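Local coordinates for protein GH62 hydrolase (Scytalidium thermophilum, PDB 4PVA) that probably releases alpha-L-arabinofuranosyl side groups from arabinoxylan by hydrolysis, as a fungal family 62 arabinofuranosidase, at residues A[217-222]-A[252-257]. Residues are numbered along the deposited sequence; the frame is centred on the assembly and turned at random.
Sequences IYALWE and YFRSWT
Arg254 reaches from its strand to the 3-10 turn 217-219, where its NH1 donates a hydrogen bond to Ala219 O (2.8 Å, N-H...O 158°). The oxygen sits at the edge of the guanidinium, 7° from its plane, whereas NH1 stands well above the plane of the carbonyl it binds. A bend at chi3 (70°) turns the guanidinium back alongside the indole of Trp256, whose CZ2 lies 3.5 Å above the guanidinium plane, over its centre. A salt bridge from NH2 to Asp270 adds a second polar partner to the Ala219 bond, while the Trp256 ring covers one face of the group. The tight apolar part lies deeper: Leu220 brings CD1 to the six-membered ring of Trp256, 3.7 Å from CH2, while the indole also packs on Val242 of strand 238-245. Leu220 and Trp256 are buried. The Ala219-Arg254 side is polar and partly exposed, and the looser touch there is Ala219 CB, 3.8 Å from Arg254 NH1. Just beyond, Trp221 and Glu222 face Glu243 in a classic beta bulge that opens strand 222-229. The contact thus ties the turn entering one blade to the third strand of that blade, in the five-bladed beta-propeller of family 62 glycoside hydrolases.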
# COMPACT_ATOMS: atom_id res chain seq x y z
N ILE A 217 -7.79 -15.70 -10.20
CA ILE A 217 -7.26 -14.34 -10.17
C ILE A 217 -7.29 -13.75 -8.76
O ILE A 217 -6.52 -12.87 -8.45
CB ILE A 217 -8.00 -13.40 -11.15
CG1 ILE A 217 -9.46 -13.20 -10.76
CG2 ILE A 217 -7.88 -13.90 -12.60
CD1 ILE A 217 -10.22 -12.27 -11.66
N TYR A 218 -8.15 -14.26 -7.91
CA TYR A 218 -8.29 -13.76 -6.56
C TYR A 218 -7.19 -14.19 -5.63
O TYR A 218 -7.07 -13.66 -4.53
CB TYR A 218 -9.67 -14.13 -5.98
CG TYR A 218 -10.76 -13.63 -6.87
CD1 TYR A 218 -11.03 -12.28 -6.98
CD2 TYR A 218 -11.49 -14.52 -7.66
CE1 TYR A 218 -12.00 -11.83 -7.85
CE2 TYR A 218 -12.48 -14.06 -8.52
CZ TYR A 218 -12.71 -12.72 -8.60
OH TYR A 218 -13.71 -12.28 -9.48
N ALA A 219 -6.34 -15.11 -6.08
CA ALA A 219 -5.14 -15.48 -5.33
C ALA A 219 -4.03 -14.44 -5.46
O ALA A 219 -3.08 -14.44 -4.67
CB ALA A 219 -4.63 -16.83 -5.82
N LEU A 220 -4.10 -13.55 -6.45
CA LEU A 220 -3.06 -12.57 -6.69
C LEU A 220 -3.74 -11.27 -7.06
O LEU A 220 -3.58 -10.72 -8.16
CB LEU A 220 -2.10 -13.03 -7.81
CG LEU A 220 -0.77 -12.29 -7.86
CD1 LEU A 220 0.15 -12.80 -6.74
CD2 LEU A 220 -0.12 -12.44 -9.21
N TRP A 221 -4.57 -10.78 -6.15
CA TRP A 221 -5.63 -9.83 -6.50
C TRP A 221 -5.12 -8.43 -6.67
O TRP A 221 -5.25 -7.86 -7.76
CB TRP A 221 -6.74 -9.94 -5.45
CG TRP A 221 -7.94 -9.05 -5.69
CD1 TRP A 221 -8.44 -8.10 -4.82
CD2 TRP A 221 -8.77 -9.02 -6.84
NE1 TRP A 221 -9.52 -7.49 -5.38
CE2 TRP A 221 -9.74 -8.01 -6.61
CE3 TRP A 221 -8.78 -9.73 -8.02
CZ2 TRP A 221 -10.76 -7.71 -7.53
CZ3 TRP A 221 -9.81 -9.43 -8.96
CH2 TRP A 221 -10.78 -8.43 -8.70
N GLU A 222 -4.55 -7.83 -5.63
CA GLU A 222 -4.05 -6.47 -5.76
C GLU A 222 -3.31 -6.10 -4.48
O GLU A 222 -2.90 -6.95 -3.69
CB GLU A 222 -5.11 -5.46 -6.19
CG GLU A 222 -6.15 -5.45 -5.12
CD GLU A 222 -7.31 -4.45 -5.31
OE1 GLU A 222 -7.85 -4.15 -6.38
OE2 GLU A 222 -7.72 -3.97 -4.28
N TYR A 252 -7.01 -11.45 2.80
CA TYR A 252 -5.81 -11.74 3.56
C TYR A 252 -4.60 -11.44 2.71
O TYR A 252 -4.73 -11.28 1.49
CB TYR A 252 -5.80 -13.20 4.02
CG TYR A 252 -5.74 -14.24 2.94
CD1 TYR A 252 -6.89 -14.66 2.30
CD2 TYR A 252 -4.53 -14.85 2.60
CE1 TYR A 252 -6.84 -15.65 1.31
CE2 TYR A 252 -4.49 -15.83 1.63
CZ TYR A 252 -5.64 -16.22 1.02
OH TYR A 252 -5.55 -17.22 0.05
N PHE A 253 -3.43 -11.38 3.32
CA PHE A 253 -2.18 -11.16 2.60
C PHE A 253 -1.35 -12.42 2.50
O PHE A 253 -1.11 -13.08 3.51
CB PHE A 253 -1.37 -10.03 3.24
CG PHE A 253 -1.86 -8.68 2.81
CD1 PHE A 253 -2.91 -8.04 3.46
CD2 PHE A 253 -1.33 -8.10 1.69
CE1 PHE A 253 -3.40 -6.82 2.97
CE2 PHE A 253 -1.82 -6.88 1.21
CZ PHE A 253 -2.87 -6.26 1.83
N ARG A 254 -0.94 -12.72 1.28
CA ARG A 254 0.08 -13.72 0.97
C ARG A 254 1.43 -13.03 0.96
O ARG A 254 1.53 -11.83 0.74
CB ARG A 254 -0.22 -14.32 -0.40
CG ARG A 254 -1.54 -15.08 -0.49
CD ARG A 254 -1.79 -15.62 -1.89
NE ARG A 254 -0.90 -16.70 -2.24
CZ ARG A 254 -0.59 -17.04 -3.48
NH1 ARG A 254 -1.06 -16.38 -4.51
NH2 ARG A 254 0.25 -18.03 -3.69
N SER A 255 2.47 -13.82 1.20
CA SER A 255 3.83 -13.33 1.21
C SER A 255 4.78 -14.24 0.48
O SER A 255 4.60 -15.48 0.45
CB SER A 255 4.32 -13.10 2.63
OG SER A 255 4.26 -14.30 3.43
N TRP A 256 5.83 -13.62 -0.08
CA TRP A 256 6.92 -14.24 -0.78
C TRP A 256 8.20 -13.50 -0.39
O TRP A 256 8.15 -12.36 0.06
CB TRP A 256 6.79 -14.11 -2.32
CG TRP A 256 5.60 -14.73 -3.03
CD1 TRP A 256 5.64 -15.80 -3.90
CD2 TRP A 256 4.26 -14.25 -3.04
NE1 TRP A 256 4.41 -16.03 -4.41
CE2 TRP A 256 3.54 -15.09 -3.90
CE3 TRP A 256 3.61 -13.18 -2.41
CZ2 TRP A 256 2.17 -14.90 -4.14
CZ3 TRP A 256 2.27 -13.00 -2.66
CH2 TRP A 256 1.56 -13.85 -3.51
N THR A 257 9.33 -14.14 -0.65
CA THR A 257 10.63 -13.47 -0.52
C THR A 257 11.45 -13.67 -1.77
O THR A 257 11.22 -14.54 -2.59
CB THR A 257 11.43 -13.98 0.67
OG1 THR A 257 11.65 -15.36 0.51
CG2 THR A 257 10.68 -13.71 1.96